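Local coordinates for 3-keto-5-aminohexanoate cleavage protein (Archaeoglobus fulgidus, PDB 3LOT), which probably cleaves 3-keto-5-aminohexanoate or a related beta-keto acid, using a zinc ion bound in a TIM-barrel fold, at residues V35-G47 with K274-I286. Numbering follows the deposited sequence.
Sequences VEEAVKAAEAGAG and KSNAEQVEKMVRI
Glu37 of helix 35-43 reaches the first turn of helix 276-286; both are outer helices of the TIM barrel, nearly parallel, crossing at -17°. Its chain, bent at chi2 (-80°), delivers OE1 to two donors of one residue. Asn276 N meets Glu37 OE1 at 2.9 Å on its syn side with a straight N-H, and Asn276 ND2 meets the same OE1 at 3.0 Å on its anti side; both stand off the carboxylate plane, on one face of it, and the amide plane is turned 50° from it. At this helix start the dipole probably favours the anion. Asn276 ND2 also donates to Ile14 O, while OD1 accepts from Leu261 N, the residue before the zinc ligand Glu262; the amide thereby has its rotation fixed. A water links Ala277 N to Glu37 OE2, weakly on the carboxylate side.

Further along, small residues let the helices close up: the CA atoms of Ala41 and Ala277 are 4.6 Å apart. A Schellman motif at Gly45, where the chain leaves helical geometry, lies against Val280, and Cys12 of barrel strand 7-13 touches Ala41, Ala46, Asn276 and Val280. Val280 CG1 touches Ala44 twice, at CB (3.6 Å) and at the carbonyl O (3.4 Å), and Val284 CG2 meets Ala44 O at 3.6 Å.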
ATOM      1  N   VAL D  35      34.387 -18.339  14.637  1.00 11.84           N
ATOM      2  CA  VAL D  35      35.365 -17.260  14.707  1.00 11.83           C
ATOM      3  C   VAL D  35      35.993 -16.970  13.325  1.00 12.02           C
ATOM      4  O   VAL D  35      36.010 -15.839  12.874  1.00 11.07           O
ATOM      5  CB  VAL D  35      36.485 -17.585  15.719  1.00 11.17           C
ATOM      6  CG1 VAL D  35      37.623 -16.536  15.632  1.00  9.84           C
ATOM      7  CG2 VAL D  35      35.963 -17.692  17.112  1.00  8.51           C
ATOM      8  N   GLU D  36      36.464 -18.012  12.652  1.00 13.68           N
ATOM      9  CA  GLU D  36      37.120 -17.875  11.354  1.00 14.11           C
ATOM     10  C   GLU D  36      36.157 -17.353  10.294  1.00 14.74           C
ATOM     11  O   GLU D  36      36.520 -16.488   9.495  1.00 13.26           O
ATOM     12  CB  GLU D  36      37.748 -19.198  10.900  1.00 15.09           C
ATOM     13  CG  GLU D  36      38.987 -19.552  11.639  1.00 18.42           C
ATOM     14  CD  GLU D  36      40.081 -18.466  11.466  1.00 24.53           C
ATOM     15  OE1 GLU D  36      40.398 -18.154  10.267  1.00 25.03           O
ATOM     16  OE2 GLU D  36      40.615 -17.946  12.522  1.00 21.30           O
ATOM     17  N   GLU D  37      34.917 -17.836  10.312  1.00 14.53           N
ATOM     18  CA  GLU D  37      33.922 -17.355   9.367  1.00 14.54           C
ATOM     19  C   GLU D  37      33.518 -15.923   9.636  1.00 13.74           C
ATOM     20  O   GLU D  37      33.270 -15.212   8.696  1.00 14.76           O
ATOM     21  CB  GLU D  37      32.680 -18.218   9.418  1.00 15.34           C
ATOM     22  CG  GLU D  37      32.861 -19.514   8.722  1.00 17.18           C
ATOM     23  CD  GLU D  37      32.695 -19.355   7.203  1.00 20.33           C
ATOM     24  OE1 GLU D  37      31.514 -19.350   6.698  1.00 16.07           O
ATOM     25  OE2 GLU D  37      33.765 -19.242   6.549  1.00 18.73           O
ATOM     26  N   ALA D  38      33.472 -15.489  10.903  1.00 12.97           N
ATOM     27  CA  ALA D  38      33.166 -14.100  11.215  1.00 12.01           C
ATOM     28  C   ALA D  38      34.279 -13.169  10.659  1.00 11.37           C
ATOM     29  O   ALA D  38      33.983 -12.121  10.086  1.00 10.87           O
ATOM     30  CB  ALA D  38      33.008 -13.910  12.709  1.00 11.74           C
ATOM     31  N   VAL D  39      35.544 -13.556  10.873  1.00 11.63           N
ATOM     32  CA  VAL D  39      36.728 -12.756  10.472  1.00 11.15           C
ATOM     33  C   VAL D  39      36.779 -12.706   8.935  1.00 11.58           C
ATOM     34  O   VAL D  39      36.967 -11.635   8.312  1.00 12.09           O
ATOM     35  CB  VAL D  39      38.023 -13.278  11.128  1.00 11.17           C
ATOM     36  CG1 VAL D  39      39.234 -12.479  10.649  1.00  9.21           C
ATOM     37  CG2 VAL D  39      37.902 -13.198  12.663  1.00 10.64           C
ATOM     38  N   LYS D  40      36.544 -13.845   8.297  1.00 11.11           N
ATOM     39  CA  LYS D  40      36.428 -13.850   6.841  1.00 11.70           C
ATOM     40  C   LYS D  40      35.280 -12.963   6.337  1.00 10.63           C
ATOM     41  O   LYS D  40      35.433 -12.291   5.336  1.00 10.02           O
ATOM     42  CB  LYS D  40      36.278 -15.271   6.315  1.00 11.74           C
ATOM     43  CG  LYS D  40      37.601 -16.067   6.490  1.00 15.10           C
ATOM     44  CD  LYS D  40      37.496 -17.535   6.123  1.00 18.88           C
ATOM     45  CE  LYS D  40      38.591 -18.349   6.860  1.00 20.48           C
ATOM     46  NZ  LYS D  40      38.609 -19.783   6.471  1.00 21.91           N
ATOM     47  N   ALA D  41      34.142 -12.964   7.020  1.00  9.91           N
ATOM     48  CA  ALA D  41      33.011 -12.154   6.589  1.00 11.00           C
ATOM     49  C   ALA D  41      33.311 -10.643   6.673  1.00 11.83           C
ATOM     50  O   ALA D  41      33.007  -9.858   5.739  1.00 12.41           O
ATOM     51  CB  ALA D  41      31.763 -12.519   7.425  1.00 10.84           C
ATOM     52  N   ALA D  42      33.966 -10.266   7.774  1.00 12.17           N
ATOM     53  CA  ALA D  42      34.456  -8.913   7.978  1.00 11.84           C
ATOM     54  C   ALA D  42      35.362  -8.456   6.874  1.00 12.03           C
ATOM     55  O   ALA D  42      35.218  -7.365   6.369  1.00 10.35           O
ATOM     56  CB  ALA D  42      35.187  -8.810   9.319  1.00 11.30           C
ATOM     57  N   GLU D  43      36.310  -9.304   6.506  1.00 13.24           N
ATOM     58  CA  GLU D  43      37.263  -8.989   5.483  1.00 14.36           C
ATOM     59  C   GLU D  43      36.605  -8.895   4.119  1.00 14.66           C
ATOM     60  O   GLU D  43      37.104  -8.190   3.259  1.00 14.52           O
ATOM     61  CB  GLU D  43      38.377 -10.028   5.476  1.00 15.71           C
ATOM     62  CG  GLU D  43      39.323  -9.860   6.707  1.00 18.35           C
ATOM     63  CD  GLU D  43      40.486 -10.890   6.704  1.00 25.42           C
ATOM     64  OE1 GLU D  43      40.608 -11.610   5.672  1.00 28.58           O
ATOM     65  OE2 GLU D  43      41.249 -10.969   7.720  1.00 28.13           O
ATOM     66  N   ALA D  44      35.462  -9.550   3.948  1.00 13.75           N
ATOM     67  CA  ALA D  44      34.661  -9.453   2.718  1.00 13.37           C
ATOM     68  C   ALA D  44      33.764  -8.194   2.657  1.00 13.08           C
ATOM     69  O   ALA D  44      33.091  -7.956   1.666  1.00 14.00           O
ATOM     70  CB  ALA D  44      33.805 -10.730   2.546  1.00 13.06           C
ATOM     71  N   GLY D  45      33.721  -7.392   3.712  1.00 12.88           N
ATOM     72  CA  GLY D  45      32.925  -6.168   3.702  1.00 13.07           C
ATOM     73  C   GLY D  45      31.822  -6.079   4.746  1.00 13.20           C
ATOM     74  O   GLY D  45      31.154  -5.070   4.832  1.00 15.69           O
ATOM     75  N   ALA D  46      31.625  -7.131   5.542  1.00 12.57           N
ATOM     76  CA  ALA D  46      30.655  -7.093   6.643  1.00 12.01           C
ATOM     77  C   ALA D  46      31.189  -6.254   7.767  1.00 11.57           C
ATOM     78  O   ALA D  46      32.135  -6.639   8.490  1.00 11.89           O
ATOM     79  CB  ALA D  46      30.315  -8.489   7.175  1.00 10.82           C
ATOM     80  N   GLY D  47      30.559  -5.110   7.949  1.00 11.31           N
ATOM     81  CA  GLY D  47      30.950  -4.218   9.007  1.00 11.43           C
ATOM     82  C   GLY D  47      30.482  -4.715  10.364  1.00 12.00           C
ATOM     83  O   GLY D  47      31.000  -4.250  11.403  1.00 11.28           O
ATOM     84  N   LYS D 274      29.386 -21.930   0.017  1.00 15.21           N
ATOM     85  CA  LYS D 274      30.551 -22.561   0.601  1.00 15.48           C
ATOM     86  C   LYS D 274      31.047 -21.841   1.831  1.00 14.55           C
ATOM     87  O   LYS D 274      31.835 -22.393   2.580  1.00 13.44           O
ATOM     88  CB  LYS D 274      31.690 -22.667  -0.425  1.00 16.98           C
ATOM     89  CG  LYS D 274      31.507 -23.855  -1.414  1.00 21.34           C
ATOM     90  CD  LYS D 274      32.710 -23.917  -2.405  1.00 26.97           C
ATOM     91  CE  LYS D 274      32.823 -25.219  -3.173  1.00 26.41           C
ATOM     92  NZ  LYS D 274      31.518 -25.808  -3.473  1.00 30.31           N
ATOM     93  N   SER D 275      30.598 -20.608   2.034  1.00 13.70           N
ATOM     94  CA  SER D 275      30.975 -19.828   3.223  1.00 13.63           C
ATOM     95  C   SER D 275      30.094 -18.603   3.347  1.00 13.27           C
ATOM     96  O   SER D 275      29.444 -18.160   2.398  1.00 12.87           O
ATOM     97  CB  SER D 275      32.415 -19.315   3.113  1.00 13.15           C
ATOM     98  OG  SER D 275      32.477 -18.443   1.980  1.00 13.85           O
ATOM     99  N   ASN D 276      30.155 -18.019   4.523  1.00 13.86           N
ATOM    100  CA  ASN D 276      29.562 -16.736   4.759  1.00 13.15           C
ATOM    101  C   ASN D 276      30.157 -15.689   3.834  1.00 13.00           C
ATOM    102  O   ASN D 276      29.411 -14.876   3.261  1.00 12.71           O
ATOM    103  CB  ASN D 276      29.763 -16.363   6.236  1.00 13.71           C
ATOM    104  CG  ASN D 276      28.709 -16.995   7.118  1.00 13.00           C
ATOM    105  OD1 ASN D 276      27.567 -16.514   7.178  1.00 12.61           O
ATOM    106  ND2 ASN D 276      29.065 -18.083   7.773  1.00 10.77           N
ATOM    107  N   ALA D 277      31.483 -15.746   3.641  1.00 11.89           N
ATOM    108  CA  ALA D 277      32.175 -14.751   2.844  1.00 12.28           C
ATOM    109  C   ALA D 277      31.607 -14.710   1.441  1.00 12.17           C
ATOM    110  O   ALA D 277      31.501 -13.667   0.876  1.00 12.10           O
ATOM    111  CB  ALA D 277      33.694 -15.008   2.829  1.00 10.43           C
ATOM    112  N   GLU D 278      31.220 -15.852   0.886  1.00 12.36           N
ATOM    113  CA  GLU D 278      30.673 -15.878  -0.459  1.00 13.29           C
ATOM    114  C   GLU D 278      29.399 -15.028  -0.662  1.00 13.02           C
ATOM    115  O   GLU D 278      29.221 -14.376  -1.686  1.00 12.30           O
ATOM    116  CB  GLU D 278      30.390 -17.332  -0.865  1.00 13.69           C
ATOM    117  CG  GLU D 278      30.286 -17.533  -2.319  1.00 17.18           C
ATOM    118  CD  GLU D 278      29.802 -18.947  -2.704  1.00 22.47           C
ATOM    119  OE1 GLU D 278      29.394 -19.734  -1.828  1.00 26.07           O
ATOM    120  OE2 GLU D 278      29.817 -19.254  -3.906  1.00 25.11           O
ATOM    121  N   GLN D 279      28.505 -15.083   0.317  1.00 13.78           N
ATOM    122  CA  GLN D 279      27.282 -14.290   0.320  1.00 13.29           C
ATOM    123  C   GLN D 279      27.597 -12.815   0.579  1.00 13.32           C
ATOM    124  O   GLN D 279      27.000 -11.928  -0.031  1.00 13.17           O
ATOM    125  CB  GLN D 279      26.334 -14.815   1.404  1.00 13.83           C
ATOM    126  CG  GLN D 279      25.683 -16.153   1.083  1.00 14.61           C
ATOM    127  CD  GLN D 279      24.854 -16.707   2.252  1.00 14.07           C
ATOM    128  OE1 GLN D 279      24.876 -16.158   3.355  1.00 16.39           O
ATOM    129  NE2 GLN D 279      24.107 -17.771   2.001  1.00 12.18           N
ATOM    130  N   VAL D 280      28.512 -12.540   1.499  1.00 12.56           N
ATOM    131  CA  VAL D 280      28.938 -11.150   1.722  1.00 11.26           C
ATOM    132  C   VAL D 280      29.530 -10.526   0.453  1.00 11.54           C
ATOM    133  O   VAL D 280      29.159  -9.430   0.088  1.00 10.51           O
ATOM    134  CB  VAL D 280      29.922 -11.015   2.886  1.00 10.41           C
ATOM    135  CG1 VAL D 280      30.444  -9.565   2.984  1.00 10.60           C
ATOM    136  CG2 VAL D 280      29.261 -11.471   4.168  1.00 11.68           C
ATOM    137  N   GLU D 281      30.431 -11.242  -0.236  1.00 11.86           N
ATOM    138  CA  GLU D 281      31.018 -10.746  -1.490  1.00 12.26           C
ATOM    139  C   GLU D 281      29.955 -10.429  -2.531  1.00 12.23           C
ATOM    140  O   GLU D 281      30.039  -9.410  -3.197  1.00 10.89           O
ATOM    141  CB  GLU D 281      32.018 -11.741  -2.069  1.00 12.60           C
ATOM    142  CG  GLU D 281      33.181 -11.926  -1.153  1.00 14.84           C
ATOM    143  CD  GLU D 281      34.059 -13.156  -1.435  1.00 21.39           C
ATOM    144  OE1 GLU D 281      33.710 -14.053  -2.234  1.00 23.95           O
ATOM    145  OE2 GLU D 281      35.154 -13.187  -0.839  1.00 22.99           O
ATOM    146  N   LYS D 282      28.968 -11.307  -2.653  1.00 11.86           N
ATOM    147  CA  LYS D 282      27.830 -11.094  -3.588  1.00 12.39           C
ATOM    148  C   LYS D 282      27.022  -9.835  -3.269  1.00 12.73           C
ATOM    149  O   LYS D 282      26.729  -9.017  -4.158  1.00 12.19           O
ATOM    150  CB  LYS D 282      26.912 -12.303  -3.571  1.00 12.45           C
ATOM    151  CG  LYS D 282      25.710 -12.217  -4.521  1.00 14.28           C
ATOM    152  CD  LYS D 282      25.062 -13.592  -4.603  1.00 16.59           C
ATOM    153  CE  LYS D 282      24.073 -13.695  -5.723  1.00 17.34           C
ATOM    154  NZ  LYS D 282      24.805 -13.750  -6.997  1.00 15.30           N
HETATM  155  N   MSE D 283      26.690  -9.662  -1.996  1.00 12.50           N
HETATM  156  CA  MSE D 283      25.839  -8.561  -1.622  1.00 13.12           C
HETATM  157  C   MSE D 283      26.635  -7.270  -1.802  1.00 12.44           C
HETATM  158  O   MSE D 283      26.073  -6.272  -2.250  1.00 12.34           O
HETATM  159  CB  MSE D 283      25.328  -8.716  -0.190  1.00 12.74           C
HETATM  160  CG  MSE D 283      24.307  -7.651   0.225  1.00 15.02           C
HETATM  161 SE   MSE D 283      22.648  -7.787  -0.856  0.75 16.04          SE
HETATM  162  CE  MSE D 283      22.645  -6.059  -1.283  1.00  9.39           C
ATOM    163  N   VAL D 284      27.941  -7.301  -1.518  1.00 12.89           N
ATOM    164  CA  VAL D 284      28.832  -6.127  -1.731  1.00 11.77           C
ATOM    165  C   VAL D 284      28.937  -5.752  -3.205  1.00 12.80           C
ATOM    166  O   VAL D 284      28.882  -4.567  -3.549  1.00 12.99           O
ATOM    167  CB  VAL D 284      30.227  -6.298  -1.082  1.00 12.17           C
ATOM    168  CG1 VAL D 284      31.203  -5.160  -1.491  1.00 10.82           C
ATOM    169  CG2 VAL D 284      30.094  -6.353   0.493  1.00  8.31           C
ATOM    170  N   ARG D 285      29.006  -6.751  -4.086  1.00 12.69           N
ATOM    171  CA  ARG D 285      28.951  -6.471  -5.514  1.00 11.47           C
ATOM    172  C   ARG D 285      27.666  -5.736  -5.894  1.00 11.65           C
ATOM    173  O   ARG D 285      27.720  -4.780  -6.669  1.00 10.74           O
ATOM    174  CB  ARG D 285      29.094  -7.759  -6.320  1.00 11.52           C
ATOM    175  CG  ARG D 285      30.529  -8.299  -6.332  1.00 11.94           C
ATOM    176  CD  ARG D 285      30.717  -9.320  -7.433  1.00 12.08           C
ATOM    177  NE  ARG D 285      29.874 -10.496  -7.247  1.00 13.56           N
ATOM    178  CZ  ARG D 285      30.189 -11.570  -6.513  1.00 16.37           C
ATOM    179  NH1 ARG D 285      31.334 -11.661  -5.854  1.00 15.21           N
ATOM    180  NH2 ARG D 285      29.336 -12.573  -6.426  1.00 14.81           N
ATOM    181  N   ILE D 286      26.522  -6.161  -5.346  1.00 10.05           N
ATOM    182  CA  ILE D 286      25.241  -5.544  -5.698  1.00 11.22           C
ATOM    183  C   ILE D 286      25.188  -4.124  -5.112  1.00 11.44           C
ATOM    184  O   ILE D 286      24.809  -3.171  -5.783  1.00 13.70           O
ATOM    185  CB  ILE D 286      24.062  -6.419  -5.145  1.00 11.08           C
ATOM    186  CG1 ILE D 286      24.026  -7.777  -5.884  1.00 11.59           C
ATOM    187  CG2 ILE D 286      22.720  -5.679  -5.247  1.00  7.77           C
ATOM    188  CD1 ILE D 286      23.080  -8.804  -5.183  1.00 12.00           C
TER
HETATM  189  O   HOH W   1      33.263 -16.746   5.588  1.00 22.23           O